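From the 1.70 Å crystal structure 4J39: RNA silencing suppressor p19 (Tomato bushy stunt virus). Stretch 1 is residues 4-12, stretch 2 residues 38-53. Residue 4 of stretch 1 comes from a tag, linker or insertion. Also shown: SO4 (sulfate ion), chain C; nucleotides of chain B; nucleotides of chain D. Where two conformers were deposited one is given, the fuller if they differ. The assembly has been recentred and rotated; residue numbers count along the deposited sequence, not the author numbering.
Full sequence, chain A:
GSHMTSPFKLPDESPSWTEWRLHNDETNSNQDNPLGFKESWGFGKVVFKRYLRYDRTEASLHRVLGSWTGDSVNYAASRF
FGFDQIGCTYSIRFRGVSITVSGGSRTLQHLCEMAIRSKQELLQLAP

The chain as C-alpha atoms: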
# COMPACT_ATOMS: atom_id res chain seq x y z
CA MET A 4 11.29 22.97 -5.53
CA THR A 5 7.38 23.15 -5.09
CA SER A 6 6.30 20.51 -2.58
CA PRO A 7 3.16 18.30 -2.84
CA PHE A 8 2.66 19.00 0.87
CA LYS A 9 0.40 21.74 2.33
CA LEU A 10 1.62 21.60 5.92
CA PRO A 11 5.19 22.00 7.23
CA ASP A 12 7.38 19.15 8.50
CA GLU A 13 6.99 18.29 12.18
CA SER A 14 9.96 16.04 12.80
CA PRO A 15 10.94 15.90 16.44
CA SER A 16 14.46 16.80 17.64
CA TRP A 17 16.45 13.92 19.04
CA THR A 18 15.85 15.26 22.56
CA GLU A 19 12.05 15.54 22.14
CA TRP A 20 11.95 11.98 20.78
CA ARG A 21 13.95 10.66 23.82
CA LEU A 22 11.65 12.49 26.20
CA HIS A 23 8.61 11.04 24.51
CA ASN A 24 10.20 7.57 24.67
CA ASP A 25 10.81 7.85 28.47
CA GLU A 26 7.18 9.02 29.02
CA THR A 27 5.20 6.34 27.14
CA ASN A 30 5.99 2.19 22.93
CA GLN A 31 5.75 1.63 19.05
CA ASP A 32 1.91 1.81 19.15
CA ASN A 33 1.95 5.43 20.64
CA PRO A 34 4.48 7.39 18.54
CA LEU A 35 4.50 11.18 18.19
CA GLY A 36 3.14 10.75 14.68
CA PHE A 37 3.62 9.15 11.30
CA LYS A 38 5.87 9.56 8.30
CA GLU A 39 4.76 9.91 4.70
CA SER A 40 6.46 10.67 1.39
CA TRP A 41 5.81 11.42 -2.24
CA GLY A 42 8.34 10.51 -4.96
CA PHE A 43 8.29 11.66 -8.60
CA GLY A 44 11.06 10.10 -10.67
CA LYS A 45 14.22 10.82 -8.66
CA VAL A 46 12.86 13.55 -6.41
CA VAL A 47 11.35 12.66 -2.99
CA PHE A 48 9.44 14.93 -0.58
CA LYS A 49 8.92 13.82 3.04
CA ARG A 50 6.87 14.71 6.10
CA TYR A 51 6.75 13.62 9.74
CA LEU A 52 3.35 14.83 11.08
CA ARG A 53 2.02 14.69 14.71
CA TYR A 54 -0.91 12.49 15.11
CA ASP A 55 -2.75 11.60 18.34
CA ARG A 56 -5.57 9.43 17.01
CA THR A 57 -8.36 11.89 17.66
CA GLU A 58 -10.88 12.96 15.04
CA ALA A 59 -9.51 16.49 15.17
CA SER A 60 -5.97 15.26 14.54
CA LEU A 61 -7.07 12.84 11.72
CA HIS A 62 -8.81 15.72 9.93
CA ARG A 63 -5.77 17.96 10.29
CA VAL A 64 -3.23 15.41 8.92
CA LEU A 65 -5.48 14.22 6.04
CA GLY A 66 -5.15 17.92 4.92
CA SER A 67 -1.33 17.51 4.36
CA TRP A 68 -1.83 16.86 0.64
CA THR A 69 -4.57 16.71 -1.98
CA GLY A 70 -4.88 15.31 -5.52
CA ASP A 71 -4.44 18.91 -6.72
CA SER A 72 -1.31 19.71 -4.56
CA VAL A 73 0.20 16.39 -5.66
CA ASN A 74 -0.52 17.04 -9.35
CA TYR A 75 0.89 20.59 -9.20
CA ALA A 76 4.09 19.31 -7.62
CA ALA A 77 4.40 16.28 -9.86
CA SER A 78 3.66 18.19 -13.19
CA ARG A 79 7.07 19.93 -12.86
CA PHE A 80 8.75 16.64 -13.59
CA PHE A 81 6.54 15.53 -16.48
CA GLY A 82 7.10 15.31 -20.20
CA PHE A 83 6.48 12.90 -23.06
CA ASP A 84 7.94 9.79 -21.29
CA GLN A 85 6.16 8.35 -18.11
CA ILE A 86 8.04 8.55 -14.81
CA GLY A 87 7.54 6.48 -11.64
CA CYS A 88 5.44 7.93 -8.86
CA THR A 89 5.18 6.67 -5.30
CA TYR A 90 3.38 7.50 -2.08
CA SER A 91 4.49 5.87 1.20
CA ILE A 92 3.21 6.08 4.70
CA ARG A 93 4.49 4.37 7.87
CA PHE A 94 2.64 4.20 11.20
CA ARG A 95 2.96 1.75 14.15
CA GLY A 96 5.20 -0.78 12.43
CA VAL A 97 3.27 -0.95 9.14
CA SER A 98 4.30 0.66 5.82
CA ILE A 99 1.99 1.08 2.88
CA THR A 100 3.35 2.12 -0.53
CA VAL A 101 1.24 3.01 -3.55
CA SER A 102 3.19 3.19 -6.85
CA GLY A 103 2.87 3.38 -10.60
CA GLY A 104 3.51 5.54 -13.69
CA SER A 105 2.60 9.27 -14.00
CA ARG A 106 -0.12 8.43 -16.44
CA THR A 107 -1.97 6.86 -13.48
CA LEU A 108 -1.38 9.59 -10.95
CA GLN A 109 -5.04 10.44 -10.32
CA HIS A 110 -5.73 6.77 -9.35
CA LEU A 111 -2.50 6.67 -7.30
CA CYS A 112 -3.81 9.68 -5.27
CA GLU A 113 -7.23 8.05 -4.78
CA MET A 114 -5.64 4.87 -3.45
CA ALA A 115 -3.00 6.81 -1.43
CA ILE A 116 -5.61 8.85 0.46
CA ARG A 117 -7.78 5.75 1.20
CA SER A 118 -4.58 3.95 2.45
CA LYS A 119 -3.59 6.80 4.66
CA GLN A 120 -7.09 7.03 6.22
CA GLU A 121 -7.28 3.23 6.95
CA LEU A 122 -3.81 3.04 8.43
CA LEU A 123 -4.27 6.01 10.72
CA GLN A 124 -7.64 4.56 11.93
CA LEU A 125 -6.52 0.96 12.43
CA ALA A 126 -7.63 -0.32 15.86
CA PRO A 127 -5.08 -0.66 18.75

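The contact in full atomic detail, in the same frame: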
# COMPACT_ATOMS: atom_id res chain seq x y z
N MET A 4 12.34 23.92 -4.98
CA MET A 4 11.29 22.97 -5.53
C MET A 4 9.86 23.13 -4.87
O MET A 4 9.78 23.43 -3.70
CB MET A 4 11.80 21.55 -5.34
CG MET A 4 12.92 21.18 -6.28
SD MET A 4 13.15 19.43 -6.37
CE MET A 4 13.43 19.14 -4.59
N THR A 5 8.76 23.03 -5.64
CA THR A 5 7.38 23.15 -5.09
C THR A 5 6.96 21.75 -4.52
O THR A 5 7.01 20.71 -5.18
CB THR A 5 6.33 23.62 -6.13
OG1 THR A 5 6.39 25.06 -6.32
CG2 THR A 5 4.90 23.31 -5.65
N SER A 6 6.62 21.76 -3.26
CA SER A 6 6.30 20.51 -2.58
C SER A 6 4.88 20.07 -2.89
O SER A 6 4.02 20.92 -2.94
CB SER A 6 6.31 20.82 -1.09
OG SER A 6 6.18 19.64 -0.33
N PRO A 7 4.58 18.75 -2.85
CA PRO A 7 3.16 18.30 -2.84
C PRO A 7 2.45 18.52 -1.53
O PRO A 7 1.18 18.37 -1.47
CB PRO A 7 3.29 16.82 -3.20
CG PRO A 7 4.51 16.47 -2.62
CD PRO A 7 5.47 17.57 -2.75
N PHE A 8 3.20 18.86 -0.48
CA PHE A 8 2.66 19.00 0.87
C PHE A 8 2.14 20.41 1.16
O PHE A 8 2.73 21.43 0.68
CB PHE A 8 3.63 18.51 1.93
CG PHE A 8 3.95 17.08 1.81
CD1 PHE A 8 5.20 16.67 1.36
CD2 PHE A 8 3.07 16.08 2.16
CE1 PHE A 8 5.51 15.38 1.24
CE2 PHE A 8 3.32 14.80 1.97
CZ PHE A 8 4.62 14.38 1.57
N LYS A 9 1.06 20.50 1.91
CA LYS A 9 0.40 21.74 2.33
C LYS A 9 0.59 22.14 3.80
O LYS A 9 0.17 23.18 4.29
CB LYS A 9 -1.10 21.59 2.03
CG LYS A 9 -1.46 21.12 0.64
CD LYS A 9 -2.95 21.14 0.39
CE LYS A 9 -3.66 22.53 0.45
NZ LYS A 9 -5.15 22.32 0.31
N LEU A 10 1.31 21.32 4.56
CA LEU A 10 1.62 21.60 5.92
C LEU A 10 3.14 21.37 6.10
O LEU A 10 3.72 20.55 5.43
CB LEU A 10 0.91 20.57 6.81
CG LEU A 10 -0.62 20.55 6.95
CD1 LEU A 10 -1.04 19.44 7.86
CD2 LEU A 10 -1.20 21.96 7.36
N PRO A 11 3.74 22.13 7.02
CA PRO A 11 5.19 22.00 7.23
C PRO A 11 5.63 20.70 7.87
O PRO A 11 4.78 20.06 8.52
CB PRO A 11 5.50 23.07 8.25
CG PRO A 11 4.28 23.73 8.54
CD PRO A 11 3.15 23.21 7.81
N ASP A 12 6.92 20.32 7.75
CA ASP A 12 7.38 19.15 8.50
C ASP A 12 7.33 19.38 9.98
O ASP A 12 7.53 20.49 10.47
CB ASP A 12 8.85 18.83 8.10
CG ASP A 12 9.35 17.52 8.65
OD1 ASP A 12 8.85 16.49 8.23
OD2 ASP A 12 10.25 17.56 9.49
N LYS A 38 5.14 9.01 9.40
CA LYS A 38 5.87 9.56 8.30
C LYS A 38 5.21 9.26 6.98
O LYS A 38 4.71 8.13 6.72
CB LYS A 38 7.29 8.94 8.33
CG LYS A 38 8.31 9.21 9.44
CD LYS A 38 9.66 8.43 9.29
CE LYS A 38 9.68 7.10 10.02
NZ LYS A 38 9.70 7.32 11.49
N GLU A 39 5.31 10.19 5.96
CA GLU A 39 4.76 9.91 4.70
C GLU A 39 5.71 10.60 3.70
O GLU A 39 6.47 11.48 4.14
CB GLU A 39 3.30 10.50 4.47
CG GLU A 39 3.13 12.03 4.69
CD GLU A 39 1.70 12.59 4.56
OE1 GLU A 39 1.60 13.75 4.95
OE2 GLU A 39 0.84 11.82 4.08
N SER A 40 5.64 10.14 2.50
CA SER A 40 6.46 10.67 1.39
C SER A 40 5.84 10.53 0.03
O SER A 40 5.04 9.64 -0.24
CB SER A 40 7.83 9.98 1.49
OG SER A 40 7.69 8.67 1.11
N TRP A 41 6.18 11.46 -0.88
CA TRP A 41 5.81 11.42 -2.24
C TRP A 41 7.09 11.55 -3.11
O TRP A 41 7.92 12.41 -2.81
CB TRP A 41 4.95 12.53 -2.64
CG TRP A 41 3.38 12.36 -2.45
CD1 TRP A 41 2.62 12.87 -1.47
CD2 TRP A 41 2.55 11.62 -3.29
NE1 TRP A 41 1.34 12.51 -1.67
CE2 TRP A 41 1.25 11.69 -2.76
CE3 TRP A 41 2.76 10.84 -4.41
CZ2 TRP A 41 0.23 11.06 -3.35
CZ3 TRP A 41 1.72 10.15 -4.98
CH2 TRP A 41 0.44 10.31 -4.43
N GLY A 42 7.21 10.61 -4.02
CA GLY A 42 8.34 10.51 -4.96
C GLY A 42 7.83 10.61 -6.37
O GLY A 42 6.87 9.93 -6.78
N PHE A 43 8.54 11.46 -7.19
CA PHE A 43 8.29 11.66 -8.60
C PHE A 43 9.59 11.55 -9.38
O PHE A 43 10.47 12.40 -9.20
CB PHE A 43 7.61 12.97 -8.93
CG PHE A 43 6.50 13.37 -7.95
CD1 PHE A 43 6.66 14.43 -7.09
CD2 PHE A 43 5.32 12.65 -7.93
CE1 PHE A 43 5.67 14.76 -6.13
CE2 PHE A 43 4.28 12.98 -7.00
CZ PHE A 43 4.44 14.04 -6.14
N GLY A 44 9.73 10.49 -10.12
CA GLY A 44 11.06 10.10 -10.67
C GLY A 44 12.09 10.01 -9.56
O GLY A 44 11.90 9.24 -8.58
N LYS A 45 13.14 10.86 -9.64
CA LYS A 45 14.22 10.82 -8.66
C LYS A 45 13.98 11.68 -7.39
O LYS A 45 14.76 11.58 -6.41
CB LYS A 45 15.61 11.28 -9.31
CG LYS A 45 16.00 10.53 -10.50
CD LYS A 45 17.57 10.71 -10.69
CE LYS A 45 18.17 9.92 -11.88
NZ LYS A 45 19.74 9.80 -11.63
N VAL A 46 12.95 12.51 -7.38
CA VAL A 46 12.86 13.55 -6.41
C VAL A 46 11.85 13.04 -5.35
O VAL A 46 10.81 12.52 -5.76
CB VAL A 46 12.32 14.81 -7.05
CG1 VAL A 46 12.23 15.98 -6.04
CG2 VAL A 46 13.26 15.24 -8.26
N VAL A 47 12.23 13.11 -4.07
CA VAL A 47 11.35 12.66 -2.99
C VAL A 47 11.12 13.79 -1.97
O VAL A 47 12.05 14.59 -1.66
CB VAL A 47 11.85 11.37 -2.35
CG1 VAL A 47 13.22 11.59 -1.72
CG2 VAL A 47 10.82 10.84 -1.22
N PHE A 48 9.85 13.92 -1.52
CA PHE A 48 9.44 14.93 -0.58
C PHE A 48 8.89 14.15 0.64
O PHE A 48 8.24 13.15 0.40
CB PHE A 48 8.35 15.82 -1.09
CG PHE A 48 8.70 16.55 -2.39
CD1 PHE A 48 9.21 17.84 -2.28
CD2 PHE A 48 8.45 15.98 -3.62
CE1 PHE A 48 9.49 18.57 -3.44
CE2 PHE A 48 8.73 16.75 -4.82
CZ PHE A 48 9.28 17.99 -4.68
N LYS A 49 9.23 14.61 1.81
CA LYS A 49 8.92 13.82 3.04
C LYS A 49 8.30 14.65 4.14
O LYS A 49 8.63 15.83 4.32
CB LYS A 49 10.14 13.16 3.59
CG LYS A 49 10.78 12.07 2.73
CD LYS A 49 12.16 11.62 3.32
CE LYS A 49 12.84 10.51 2.39
NZ LYS A 49 13.76 9.61 3.18
N ARG A 50 7.41 14.04 4.95
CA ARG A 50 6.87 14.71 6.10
C ARG A 50 6.79 13.75 7.31
O ARG A 50 6.41 12.56 7.13
CB ARG A 50 5.44 15.33 5.91
CG ARG A 50 5.30 16.50 5.01
CD ARG A 50 5.93 17.70 5.66
NE ARG A 50 5.84 18.90 4.80
CZ ARG A 50 6.72 19.22 3.86
NH1 ARG A 50 7.74 18.42 3.55
NH2 ARG A 50 6.55 20.33 3.21
N TYR A 51 7.16 14.23 8.47
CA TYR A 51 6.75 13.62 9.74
C TYR A 51 5.68 14.54 10.29
O TYR A 51 5.93 15.73 10.45
CB TYR A 51 7.89 13.52 10.69
CG TYR A 51 7.58 12.69 11.91
CD1 TYR A 51 6.90 13.22 12.99
CD2 TYR A 51 7.98 11.41 11.96
CE1 TYR A 51 6.65 12.40 14.13
CE2 TYR A 51 7.72 10.58 13.03
CZ TYR A 51 7.00 11.08 14.10
OH TYR A 51 6.81 10.28 15.20
N LEU A 52 4.49 14.00 10.64
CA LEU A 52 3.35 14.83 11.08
C LEU A 52 2.84 14.21 12.42
O LEU A 52 2.72 12.98 12.51
CB LEU A 52 2.27 14.83 10.07
CG LEU A 52 2.55 15.65 8.76
CD1 LEU A 52 1.47 15.35 7.73
CD2 LEU A 52 2.86 17.10 9.07
N ARG A 53 2.52 15.11 13.36
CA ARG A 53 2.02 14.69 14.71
C ARG A 53 0.66 14.19 14.54
O ARG A 53 -0.17 14.78 13.84
CB ARG A 53 2.10 15.85 15.72
CG ARG A 53 3.46 16.52 15.75
CD ARG A 53 4.50 15.44 16.02
NE ARG A 53 5.89 16.00 15.95
CZ ARG A 53 6.52 16.50 16.97
NH1 ARG A 53 7.73 17.03 16.87
NH2 ARG A 53 5.96 16.35 18.22
S SO4 C . 9.57 20.24 0.97
O1 SO4 C . 8.53 19.15 0.85
O2 SO4 C . 10.01 20.60 -0.42
O3 SO4 C . 10.67 19.75 1.71
O4 SO4 C . 8.94 21.32 1.60
OP3 C B 1 9.38 6.89 13.94
P C B 1 9.27 7.52 15.28
OP1 C B 1 7.83 7.81 15.53
OP2 C B 1 10.06 6.72 16.31
O5' C B 1 9.90 8.97 15.10
C5' C B 1 11.19 9.08 14.45
C4' C B 1 11.76 10.49 14.42
O4' C B 1 12.33 10.89 15.70
C3' C B 1 12.88 10.62 13.45
O3' C B 1 12.37 10.75 12.12
C2' C B 1 13.64 11.84 14.00
O2' C B 1 13.00 13.11 13.79
C1' C B 1 13.61 11.48 15.47
N1 C B 1 14.70 10.47 15.94
C2 C B 1 16.01 10.90 16.10
O2 C B 1 16.26 12.07 15.86
N3 C B 1 16.99 10.02 16.55
C4 C B 1 16.65 8.74 16.79
N4 C B 1 17.62 7.90 17.23
C5 C B 1 15.31 8.27 16.62
C6 C B 1 14.39 9.17 16.18
P A D 8 22.44 3.46 -12.44
OP1 A D 8 23.51 4.46 -12.24
OP2 A D 8 22.66 2.24 -11.65
O5' A D 8 21.01 4.17 -12.05
C5' A D 8 20.56 5.32 -12.77
C4' A D 8 19.15 5.73 -12.48
O4' A D 8 18.17 4.89 -13.15
C3' A D 8 18.78 5.63 -11.00
O3' A D 8 19.40 6.72 -10.32
C2' A D 8 17.26 5.69 -11.10
O2' A D 8 16.70 6.92 -11.50
C1' A D 8 17.08 4.70 -12.24
N9 A D 8 16.94 3.31 -11.75
C8 A D 8 17.88 2.32 -11.61
N7 A D 8 17.39 1.20 -11.12
C5 A D 8 16.02 1.42 -10.97
C6 A D 8 14.94 0.60 -10.51
N6 A D 8 15.02 -0.70 -10.06
N1 A D 8 13.71 1.21 -10.44
C2 A D 8 13.63 2.49 -10.84
N3 A D 8 14.56 3.33 -11.26
C4 A D 8 15.76 2.74 -11.32
O HOH W 1 4.80 22.90 3.17

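An irregular segment can be held against a β-sheet without joining it as a strand, and the N-terminal arm of p19 illustrates how. Residues 38-53 form a hairpin: strands 38-43 and 46-53 are joined by a type II' turn from Phe43 to Val46, and paired backbone bonds such as Trp41 N to Phe48 O (3.0 Å) and Arg50 N to Glu39 O (2.8 Å) hold them together. Residues 4-12 have no regular structure. They follow strand 46-53 in the same general direction, with Ser6 near Phe48 and Asp12 near Arg50, and no backbone-to-backbone hydrogen bond links the two stretches; side chains do the joining.

Two CH-pi contacts anchor the apolar part. Pro7 CD lies over the face of the Phe48 ring, 3.6 Å from its centroid, while Pro7 CG also reaches Trp41 CB at 4.0 Å. Next along the arm, the Phe8 ring receives Arg50 CG over one face, 3.6 Å from the ring centroid, and its edge meets the strand backbone at Phe48 O. In each case an aliphatic carbon covers one aromatic face, shielding apolar surface from solvent. Met4, a poorly ordered tag residue, adds a peripheral contact from SD to Val46 CG1 (3.6 Å).

Arg50 combines this apolar role with a polar one. Beyond its methylene groups, NE donates to Leu10 O at 2.8 Å and nearly linearly. Its NH1 and Ser6 OG both donate to sulfate O1, at 2.9 and 2.7 Å, so the anion, probably from the crystallisation liquor, bridges the stretches and offsets the guanidinium charge. Ser6 OG also accepts from Phe8 N (3.1 Å), bracing the bend of the arm. Finally, Asp12 OD1 accepts from Tyr51 N at 2.8 Å, a side chain capturing a strand amide that the hairpin's own pairing leaves free.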